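Local coordinates for glycoside hydrolase family 12 (Spirochaeta thermophila, PDB 5LU3), which probably hydrolyses cellulose as a whole enzyme, of which this chain is the family 64 carbohydrate-binding module, a type A module, at residues 38-43 against 77-82; 23-28 against 55-60; 44-49 against 67-72. All blocks are in the same frame, centred on the assembly; numbering follows the deposited sequence. Where two conformers were deposited one is given.

Contact 1: 38-43 against 77-82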
loop_
_atom_site.group_PDB
_atom_site.type_symbol
_atom_site.label_atom_id
_atom_site.label_comp_id
_atom_site.label_asym_id
_atom_site.label_seq_id
_atom_site.Cartn_x
_atom_site.Cartn_y
_atom_site.Cartn_z
ATOM N N TRP A 38 3.926 6.470 6.823
ATOM C CA TRP A 38 4.011 7.318 8.009
ATOM C C TRP A 38 3.082 8.513 7.886
ATOM O O TRP A 38 2.764 8.978 6.789
ATOM C CB TRP A 38 5.432 7.759 8.317
ATOM C CG TRP A 38 6.189 8.322 7.203
ATOM C CD1 TRP A 38 6.218 9.613 6.797
ATOM C CD2 TRP A 38 7.123 7.621 6.378
ATOM N NE1 TRP A 38 7.098 9.772 5.763
ATOM C CE2 TRP A 38 7.684 8.566 5.487
ATOM C CE3 TRP A 38 7.527 6.283 6.288
ATOM C CZ2 TRP A 38 8.638 8.216 4.540
ATOM C CZ3 TRP A 38 8.454 5.939 5.348
ATOM C CH2 TRP A 38 9.012 6.908 4.484
ATOM N N ASN A 39 2.673 9.004 9.054
ATOM C CA ASN A 39 1.816 10.147 9.174
ATOM C C ASN A 39 0.484 10.043 8.454
ATOM O O ASN A 39 -0.085 11.056 8.015
ATOM C CB ASN A 39 2.582 11.422 8.776
ATOM C CG ASN A 39 3.759 11.692 9.700
ATOM O OD1 ASN A 39 4.912 11.595 9.297
ATOM N ND2 ASN A 39 3.471 11.978 10.945
ATOM N N LEU A 40 -0.002 8.809 8.319
ATOM C CA LEU A 40 -1.317 8.554 7.742
ATOM C C LEU A 40 -2.384 8.445 8.810
ATOM O O LEU A 40 -2.124 8.083 9.958
ATOM C CB LEU A 40 -1.321 7.256 6.919
ATOM C CG LEU A 40 -0.351 7.250 5.743
ATOM C CD1 LEU A 40 -0.639 6.047 4.868
ATOM C CD2 LEU A 40 -0.475 8.503 4.918
ATOM N N ASP A 41 -3.598 8.744 8.376
ATOM C CA ASP A 41 -4.815 8.477 9.134
ATOM C C ASP A 41 -5.315 7.057 8.929
ATOM O O ASP A 41 -5.884 6.486 9.824
ATOM C CB ASP A 41 -5.926 9.443 8.743
ATOM C CG ASP A 41 -5.517 10.899 8.839
ATOM O OD1 ASP A 41 -4.795 11.261 9.797
ATOM O OD2 ASP A 41 -5.921 11.673 7.938
ATOM N N LEU A 42 -5.082 6.524 7.743
ATOM C CA LEU A 42 -5.558 5.194 7.361
ATOM C C LEU A 42 -4.731 4.661 6.206
ATOM O O LEU A 42 -4.497 5.378 5.229
ATOM C CB LEU A 42 -7.044 5.262 6.920
ATOM C CG LEU A 42 -7.675 3.950 6.442
ATOM C CD1 LEU A 42 -7.649 2.955 7.569
ATOM C CD2 LEU A 42 -9.078 4.212 5.941
ATOM N N LEU A 43 -4.292 3.401 6.340
ATOM C CA LEU A 43 -3.843 2.623 5.190
ATOM C C LEU A 43 -4.387 1.221 5.346
ATOM O O LEU A 43 -3.946 0.477 6.203
ATOM C CB LEU A 43 -2.336 2.603 5.047
ATOM C CG LEU A 43 -1.943 2.046 3.667
ATOM C CD1 LEU A 43 -2.182 3.027 2.552
ATOM C CD2 LEU A 43 -0.556 1.471 3.685
ATOM N N ALA A 77 1.140 17.326 4.717
ATOM C CA ALA A 77 1.936 17.358 3.487
ATOM C C ALA A 77 2.963 16.224 3.455
ATOM O O ALA A 77 3.327 15.750 2.400
ATOM C CB ALA A 77 2.640 18.706 3.347
ATOM N N TRP A 78 3.375 15.774 4.625
ATOM C CA TRP A 78 4.358 14.712 4.732
ATOM C C TRP A 78 3.741 13.339 5.032
ATOM O O TRP A 78 4.444 12.366 5.308
ATOM C CB TRP A 78 5.438 15.058 5.738
ATOM C CG TRP A 78 4.961 15.498 7.071
ATOM C CD1 TRP A 78 4.847 14.746 8.180
ATOM C CD2 TRP A 78 4.603 16.832 7.449
ATOM N NE1 TRP A 78 4.404 15.513 9.241
ATOM C CE2 TRP A 78 4.243 16.799 8.810
ATOM C CE3 TRP A 78 4.512 18.039 6.752
ATOM C CZ2 TRP A 78 3.820 17.930 9.500
ATOM C CZ3 TRP A 78 4.107 19.178 7.438
ATOM C CH2 TRP A 78 3.757 19.114 8.804
ATOM N N SER A 79 2.422 13.238 4.948
ATOM C CA SER A 79 1.820 11.920 4.892
ATOM C C SER A 79 2.434 11.144 3.704
ATOM O O SER A 79 2.682 11.711 2.647
ATOM C CB SER A 79 0.319 12.058 4.687
ATOM O OG SER A 79 -0.345 12.605 5.809
ATOM N N HIS A 80 2.677 9.847 3.869
ATOM C CA HIS A 80 3.423 9.097 2.876
ATOM C C HIS A 80 3.087 7.608 2.903
ATOM O O HIS A 80 2.964 7.023 3.972
ATOM C CB HIS A 80 4.917 9.270 3.171
ATOM C CG HIS A 80 5.810 8.470 2.289
ATOM N ND1 HIS A 80 6.172 8.877 1.026
ATOM C CD2 HIS A 80 6.414 7.280 2.489
ATOM C CE1 HIS A 80 6.984 7.984 0.498
ATOM N NE2 HIS A 80 7.157 7.013 1.371
ATOM N N VAL A 81 3.051 7.005 1.711
ATOM C CA VAL A 81 3.099 5.553 1.570
ATOM C C VAL A 81 4.108 5.221 0.477
ATOM O O VAL A 81 4.300 5.971 -0.481
ATOM C CB VAL A 81 1.712 4.948 1.229
ATOM C CG1 VAL A 81 1.178 5.376 -0.134
ATOM C CG2 VAL A 81 1.738 3.428 1.339
ATOM N N GLU A 82 4.716 4.050 0.600
ATOM C CA GLU A 82 5.529 3.459 -0.469
ATOM C C GLU A 82 5.347 1.945 -0.508
ATOM O O GLU A 82 5.156 1.306 0.518
ATOM C CB GLU A 82 7.010 3.806 -0.326
ATOM C CG GLU A 82 7.668 3.297 0.949
ATOM C CD GLU A 82 8.994 3.940 1.254
ATOM O OE1 GLU A 82 9.094 5.177 1.093
ATOM O OE2 GLU A 82 9.921 3.230 1.670
HETATM O O HOH W 1 7.326 12.235 4.180
#
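With CG of Trp38 in the crowded position between its backbone N and carbonyl carbon (chi1 50°), and CG of His80 anti to its own N (chi1 176°), the two rings rise side by side from the same sheet face. The imidazole forms an offset stack with the six-membered ring of Trp38, the centroids 4.2 Å apart and the planes at 24°. His80 CB lies over the same indole's five-membered ring, 3.7 Å from its centroid, a CH-pi contact. The imidazole is pinned at both nitrogens: NE2 donates to Glu82 OE1 at 2.7 Å, with the carboxylate near the ring plane, and ND1 bonds to Asp13. Tyr34 holds the other oxygen of Glu82.

Beneath the rings, Trp38 and His80 form an antiparallel hydrogen-bonded pair joining strands 33-40 and 80-85 of the four-stranded sheet. The chain then turns a corner at Asp41 and passes into strand 42-45 of the facing sheet of this beta sandwich, where Asp41 and Leu42 make a classic beta bulge opposite Lys73. Just before the corner, Ser79 OG donates to Asn39 O at 2.7 Å, approaching from above the carbonyl plane. Asn39 OD1 meets the edge of the Trp78 indole, 3.3 Å from CD1. A water accepts from Trp38 NE1 and donates to Trp78 O. Deeper in, between the two sheets, the side chains of Leu43 and Val81 cross at about a right angle, with Leu43 CD2 3.8 Å from Val81 CG2.

Contact 2: 23-28 against 55-60. With FMT (formic acid), chain F.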
loop_
_atom_site.group_PDB
_atom_site.type_symbol
_atom_site.label_atom_id
_atom_site.label_comp_id
_atom_site.label_asym_id
_atom_site.label_seq_id
_atom_site.Cartn_x
_atom_site.Cartn_y
_atom_site.Cartn_z
ATOM N N ASP A 23 -2.284 -5.459 -9.065
ATOM C CA ASP A 23 -2.067 -6.896 -8.990
ATOM C C ASP A 23 -0.576 -7.234 -8.875
ATOM O O ASP A 23 -0.205 -8.374 -9.158
ATOM C CB ASP A 23 -2.751 -7.651 -10.130
ATOM C CG ASP A 23 -2.154 -7.373 -11.481
ATOM O OD1 ASP A 23 -1.314 -6.478 -11.590
ATOM O OD2 ASP A 23 -2.525 -8.073 -12.467
ATOM N N ASP A 24 0.259 -6.267 -8.445
ATOM C CA ASP A 24 1.723 -6.404 -8.566
ATOM C C ASP A 24 2.411 -6.828 -7.265
ATOM O O ASP A 24 3.642 -6.908 -7.249
ATOM C CB ASP A 24 2.345 -5.064 -9.000
ATOM C CG ASP A 24 2.125 -4.716 -10.399
ATOM O OD1 ASP A 24 1.724 -5.561 -11.211
ATOM O OD2 ASP A 24 2.438 -3.531 -10.764
ATOM N N PHE A 25 1.664 -7.047 -6.175
ATOM C CA PHE A 25 2.340 -7.436 -4.932
ATOM C C PHE A 25 3.042 -8.783 -5.058
ATOM O O PHE A 25 2.557 -9.689 -5.729
ATOM C CB PHE A 25 1.375 -7.556 -3.746
ATOM C CG PHE A 25 1.048 -6.272 -3.041
ATOM C CD1 PHE A 25 1.032 -5.049 -3.667
ATOM C CD2 PHE A 25 0.772 -6.309 -1.681
ATOM C CE1 PHE A 25 0.723 -3.882 -2.965
ATOM C CE2 PHE A 25 0.466 -5.164 -0.970
ATOM C CZ PHE A 25 0.418 -3.952 -1.615
ATOM N N SER A 26 4.146 -8.928 -4.336
ATOM C CA SER A 26 4.799 -10.227 -4.217
ATOM C C SER A 26 3.847 -11.224 -3.529
ATOM O O SER A 26 3.234 -10.894 -2.504
ATOM C CB SER A 26 6.077 -10.111 -3.381
ATOM O OG SER A 26 6.793 -11.341 -3.461
ATOM N N THR A 27 3.727 -12.412 -4.099
ATOM C CA THR A 27 3.058 -13.530 -3.457
ATOM C C THR A 27 4.003 -14.628 -3.034
ATOM O O THR A 27 3.560 -15.690 -2.618
ATOM C CB THR A 27 2.004 -14.127 -4.392
ATOM O OG1 THR A 27 2.633 -14.598 -5.586
ATOM C CG2 THR A 27 0.951 -13.099 -4.741
ATOM N N THR A 28 5.284 -14.436 -3.262
ATOM C CA THR A 28 6.289 -15.298 -2.726
ATOM C C THR A 28 7.033 -14.547 -1.630
ATOM O O THR A 28 7.071 -13.310 -1.590
ATOM C CB THR A 28 7.237 -15.787 -3.814
ATOM O OG1 THR A 28 7.847 -14.675 -4.418
ATOM C CG2 THR A 28 6.498 -16.547 -4.885
ATOM N N VAL A 55 5.055 -3.678 6.422
ATOM C CA VAL A 55 4.633 -5.044 6.142
ATOM C C VAL A 55 5.209 -5.498 4.807
ATOM O O VAL A 55 5.324 -4.717 3.877
ATOM C CB VAL A 55 3.069 -5.122 6.127
ATOM C CG1 VAL A 55 2.445 -4.262 5.043
ATOM C CG2 VAL A 55 2.549 -6.532 5.998
ATOM N N ALA A 56 5.606 -6.761 4.718
ATOM C CA ALA A 56 6.054 -7.286 3.453
ATOM C C ALA A 56 4.838 -7.522 2.586
ATOM O O ALA A 56 3.770 -7.920 3.073
ATOM C CB ALA A 56 6.854 -8.556 3.643
ATOM N N GLN A 57 4.983 -7.302 1.287
ATOM C CA GLN A 57 3.875 -7.544 0.374
ATOM C C GLN A 57 3.299 -8.947 0.480
ATOM O O GLN A 57 2.076 -9.119 0.437
ATOM C CB GLN A 57 4.319 -7.259 -1.047
ATOM C CG GLN A 57 4.596 -5.775 -1.319
ATOM C CD GLN A 57 5.385 -5.550 -2.583
ATOM O OE1 GLN A 57 5.318 -6.353 -3.524
ATOM N NE2 GLN A 57 6.141 -4.472 -2.617
ATOM N N HIS A 58 4.174 -9.949 0.660
ATOM C CA HIS A 58 3.733 -11.335 0.740
ATOM C C HIS A 58 2.953 -11.627 1.998
ATOM O O HIS A 58 2.318 -12.683 2.088
ATOM C CB HIS A 58 4.928 -12.303 0.612
ATOM C CG HIS A 58 5.784 -12.372 1.815
ATOM N ND1 HIS A 58 6.980 -11.702 1.941
ATOM C CD2 HIS A 58 5.605 -13.034 2.976
ATOM C CE1 HIS A 58 7.498 -11.946 3.132
ATOM N NE2 HIS A 58 6.658 -12.718 3.796
ATOM N N GLN A 59 2.973 -10.732 2.972
ATOM C CA GLN A 59 2.147 -10.880 4.190
ATOM C C GLN A 59 0.701 -10.394 4.013
ATOM O O GLN A 59 -0.141 -10.695 4.839
ATOM C CB GLN A 59 2.770 -10.112 5.348
ATOM C CG GLN A 59 4.132 -10.634 5.760
ATOM C CD GLN A 59 4.679 -9.874 6.958
ATOM O OE1 GLN A 59 5.121 -8.723 6.816
ATOM N NE2 GLN A 59 4.623 -10.473 8.123
ATOM N N VAL A 60 0.446 -9.652 2.933
ATOM C CA VAL A 60 -0.849 -9.026 2.695
ATOM C C VAL A 60 -1.666 -9.937 1.793
ATOM O O VAL A 60 -1.318 -10.127 0.608
ATOM C CB VAL A 60 -0.707 -7.634 2.049
ATOM C CG1 VAL A 60 -2.071 -6.989 1.942
ATOM C CG2 VAL A 60 0.252 -6.751 2.845
HETATM C C FMT F . 8.263 -4.016 -6.239
HETATM O O1 FMT F . 7.871 -4.441 -5.057
HETATM O O2 FMT F . 8.392 -2.738 -6.628
HETATM O O HOH W 2 0.652 -11.291 -1.142
#
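Gln57 lies obliquely across Phe25, its aliphatic part over the ring and its amide beyond. CG is the atom over the face, 4.0 Å from the ring centroid and displaced toward the rim, a CH-pi contact; amide and ring planes are 41° apart. Because the chain is extended past CG (chi2 164°), the amide reaches the loop backbone, where OE1 receives the N-H of Ser26 at 2.9 Å. That bond is nearly straight, 162° at the hydrogen, and falls in the carbonyl plane on a lone pair. NE2 is used as well, donating to Tyr34 O and to O1 of a formic acid at 3.0 Å, so both ends of the amide are held and its rotation is fixed. The formic acid, probably from the crystallisation liquor, also bonds to Arg33.

Val60 comes to the edge of the same phenyl ring, with CB 4.1 Å from Phe25 CE2. The ring also stacks on Trp68. Farther along, His58 lies against the backbone: its CA makes a CA-H...O contact of 3.3 Å with Ser26 O, and its CB packs 3.2 Å from Thr28 O. Within the loop, Ser26 OG donates to that same Thr28 O at 2.7 Å.

Residues 55-60 leave strand 55-56 through a 3-10 turn, while 23-28 belong to the loop that passes from one sheet of the beta sandwich to the other. This loop starts at the calcium site, where OD1 of Asp23 and OD1 of Asp24 are metal ligands together with Asp7.

Contact 3: 44-49 against 67-72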
loop_
_atom_site.group_PDB
_atom_site.type_symbol
_atom_site.label_atom_id
_atom_site.label_comp_id
_atom_site.label_asym_id
_atom_site.label_seq_id
_atom_site.Cartn_x
_atom_site.Cartn_y
_atom_site.Cartn_z
ATOM N N GLU A 44 -5.400 0.912 4.553
ATOM C CA GLU A 44 -6.084 -0.365 4.628
ATOM C C GLU A 44 -5.895 -1.081 3.290
ATOM O O GLU A 44 -6.046 -0.440 2.237
ATOM C CB GLU A 44 -7.587 -0.135 4.873
ATOM C CG GLU A 44 -8.359 -1.282 5.410
ATOM C CD GLU A 44 -9.670 -0.794 5.996
ATOM O OE1 GLU A 44 -9.669 -0.091 7.027
ATOM O OE2 GLU A 44 -10.679 -1.095 5.371
ATOM N N ILE A 45 -5.570 -2.372 3.318
ATOM C CA ILE A 45 -5.397 -3.154 2.076
ATOM C C ILE A 45 -6.209 -4.415 2.224
ATOM O O ILE A 45 -5.975 -5.205 3.145
ATOM C CB ILE A 45 -3.943 -3.476 1.764
ATOM C CG1 ILE A 45 -3.067 -2.211 1.819
ATOM C CG2 ILE A 45 -3.858 -4.157 0.400
ATOM C CD1 ILE A 45 -1.604 -2.487 1.610
ATOM N N ASN A 46 -7.226 -4.569 1.361
ATOM C CA ASN A 46 -8.126 -5.716 1.449
ATOM C C ASN A 46 -8.711 -5.930 2.835
ATOM O O ASN A 46 -8.815 -7.042 3.318
ATOM C CB ASN A 46 -7.491 -6.965 0.900
ATOM C CG ASN A 46 -7.123 -6.827 -0.555
ATOM O OD1 ASN A 46 -7.716 -6.020 -1.297
ATOM N ND2 ASN A 46 -6.127 -7.614 -0.986
ATOM N N GLY A 47 -9.074 -4.808 3.466
ATOM C CA GLY A 47 -9.671 -4.863 4.796
ATOM C C GLY A 47 -8.732 -5.037 5.962
ATOM O O GLY A 47 -9.208 -5.160 7.101
ATOM N N ASN A 48 -7.432 -5.020 5.693
ATOM C CA ASN A 48 -6.452 -5.177 6.733
ATOM C C ASN A 48 -5.790 -3.848 7.011
ATOM O O ASN A 48 -5.421 -3.099 6.101
ATOM C CB ASN A 48 -5.412 -6.179 6.284
ATOM C CG ASN A 48 -6.032 -7.490 5.945
ATOM O OD1 ASN A 48 -6.420 -8.241 6.834
ATOM N ND2 ASN A 48 -6.141 -7.776 4.671
ATOM N N ASP A 49 -5.628 -3.581 8.289
ATOM C CA ASP A 49 -5.051 -2.320 8.777
ATOM C C ASP A 49 -3.526 -2.384 8.805
ATOM O O ASP A 49 -2.938 -3.154 9.576
ATOM C CB ASP A 49 -5.600 -2.110 10.182
ATOM C CG ASP A 49 -5.045 -0.948 10.900
ATOM O OD1 ASP A 49 -4.326 -0.128 10.315
ATOM O OD2 ASP A 49 -5.404 -0.854 12.091
ATOM N N TYR A 67 -6.220 -9.187 -6.764
ATOM C CA TYR A 67 -5.826 -7.804 -6.620
ATOM C C TYR A 67 -5.685 -7.385 -5.168
ATOM O O TYR A 67 -6.187 -8.010 -4.246
ATOM C CB TYR A 67 -6.846 -6.875 -7.323
ATOM C CG TYR A 67 -6.533 -6.654 -8.781
ATOM C CD1 TYR A 67 -6.761 -7.628 -9.738
ATOM C CD2 TYR A 67 -6.019 -5.451 -9.207
ATOM C CE1 TYR A 67 -6.444 -7.392 -11.078
ATOM C CE2 TYR A 67 -5.697 -5.204 -10.504
ATOM C CZ TYR A 67 -5.898 -6.163 -11.440
ATOM O OH TYR A 67 -5.549 -5.890 -12.751
ATOM N N TRP A 68 -4.976 -6.268 -5.005
ATOM C CA TRP A 68 -4.852 -5.585 -3.727
ATOM C C TRP A 68 -5.536 -4.226 -3.850
ATOM O O TRP A 68 -5.149 -3.413 -4.694
ATOM C CB TRP A 68 -3.364 -5.450 -3.310
ATOM C CG TRP A 68 -2.758 -6.771 -2.939
ATOM C CD1 TRP A 68 -2.654 -7.288 -1.697
ATOM C CD2 TRP A 68 -2.208 -7.738 -3.821
ATOM N NE1 TRP A 68 -2.056 -8.519 -1.730
ATOM C CE2 TRP A 68 -1.785 -8.828 -3.038
ATOM C CE3 TRP A 68 -2.027 -7.793 -5.195
ATOM C CZ2 TRP A 68 -1.184 -9.964 -3.599
ATOM C CZ3 TRP A 68 -1.433 -8.923 -5.745
ATOM C CH2 TRP A 68 -1.023 -9.983 -4.946
ATOM N N TYR A 69 -6.544 -4.012 -3.002
ATOM C CA TYR A 69 -7.364 -2.804 -2.973
ATOM C C TYR A 69 -6.961 -1.970 -1.770
ATOM O O TYR A 69 -7.095 -2.411 -0.627
ATOM C CB TYR A 69 -8.848 -3.207 -2.878
ATOM C CG TYR A 69 -9.322 -3.897 -4.133
ATOM C CD1 TYR A 69 -9.838 -3.170 -5.205
ATOM C CD2 TYR A 69 -9.260 -5.274 -4.266
ATOM C CE1 TYR A 69 -10.236 -3.790 -6.361
ATOM C CE2 TYR A 69 -9.644 -5.904 -5.461
ATOM C CZ TYR A 69 -10.160 -5.153 -6.496
ATOM O OH TYR A 69 -10.574 -5.737 -7.692
ATOM N N ILE A 70 -6.428 -0.785 -2.059
ATOM C CA ILE A 70 -5.761 0.064 -1.065
ATOM C C ILE A 70 -6.561 1.331 -0.843
ATOM O O ILE A 70 -6.901 2.025 -1.802
ATOM C CB ILE A 70 -4.362 0.433 -1.581
ATOM C CG1 ILE A 70 -3.545 -0.818 -1.922
ATOM C CG2 ILE A 70 -3.640 1.310 -0.569
ATOM C CD1 ILE A 70 -2.741 -0.682 -3.168
ATOM N N HIS A 71 -6.819 1.620 0.431
ATOM C CA HIS A 71 -7.455 2.860 0.840
ATOM C C HIS A 71 -6.474 3.637 1.697
ATOM O O HIS A 71 -6.024 3.155 2.725
ATOM C CB HIS A 71 -8.700 2.508 1.636
ATOM C CG HIS A 71 -9.498 3.673 2.107
ATOM N ND1 HIS A 71 -10.561 3.499 2.953
ATOM C CD2 HIS A 71 -9.383 5.016 1.926
ATOM C CE1 HIS A 71 -11.101 4.669 3.245
ATOM N NE2 HIS A 71 -10.399 5.607 2.642
ATOM N N TYR A 72 -6.116 4.825 1.208
ATOM C CA TYR A 72 -5.160 5.738 1.849
ATOM C C TYR A 72 -5.890 6.975 2.335
ATOM O O TYR A 72 -6.716 7.544 1.605
ATOM C CB TYR A 72 -4.148 6.168 0.801
ATOM C CG TYR A 72 -3.155 7.272 1.118
ATOM C CD1 TYR A 72 -3.538 8.619 1.149
ATOM C CD2 TYR A 72 -1.809 6.980 1.328
ATOM C CE1 TYR A 72 -2.604 9.621 1.351
ATOM C CE2 TYR A 72 -0.863 7.993 1.550
ATOM C CZ TYR A 72 -1.273 9.311 1.557
ATOM O OH TYR A 72 -0.331 10.284 1.724
HETATM O O HOH W 3 -11.251 1.358 4.286
#
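Glu44 and His71 face each other as an antiparallel hydrogen-bonded pair, their backbones joined by Glu44 N to His71 O at 3.0 Å and His71 N to Glu44 O at 2.8 Å. The ladder goes on with Asn46 N to Tyr69 O at 2.9 Å. Past that point the side chain of Asn46 replaces the backbone: OD1 accepts from Tyr69 N at 2.9 Å, the donor standing above the carbonyl plane, and ND2 donates to a lone pair of Tyr67 O over a longer 3.3 Å. With CG beside its own N (chi1 -61°), the amide turns toward the partner strand, and ND2 has a further acceptor in Pro61 O.

The apolar contacts lie on the Ile45 and Ile70 face. These two side chains run alongside each other, CG1 of Ile45 4.0 Å from CG1 of Ile70. The CG2 branch of Ile45 meets the indole edge of Trp68, 4.0 Å from CD1, near the ring plane. On the other face a water bonds to His71 ND1 and, weakly, to Glu44 OE2, while His71 NE2 binds Glu17.

Ile45 to Asn48 make a type I' turn, with Asn46 and Gly47 at its corners, so that strands 42-45 and 48-49 form a tight two-residue beta hairpin. Asn48 ND2 adds a bond to Ile45 O at 3.0 Å, beside the turn's own backbone bond to that oxygen. Strand 42-45 thus sits between 48-49 and 68-74 in the five-stranded sheet; strand 16-22 flanks 68-74 on its far side, and Ile70 reaches across to Met83 of the facing sheet.

All three contacts are partly buried. Contact 1 puts Trp38 and Trp78 at the surface over buried Leu40, Leu43 and Val81; in contact 2 the polar Gln57 and Ser26 are buried with Phe25; contact 3 joins buried Ile45, Ile70 and Trp68 to partly exposed polar residues. Contacts 1 and 3 share strand 42-45 and rest on antiparallel pairing, mainly in the four-stranded and five-stranded sheets respectively, and touch where Tyr72 packs on Leu40 and Val81. A stack of exposed tryptophan on partly exposed histidine distinguishes contact 1. Contact 2, without strand pairing, depends on a side-chain amide gripping a loop; its segment 23-28 also carries calcium ligands. Contacts 1 and 2 do not touch.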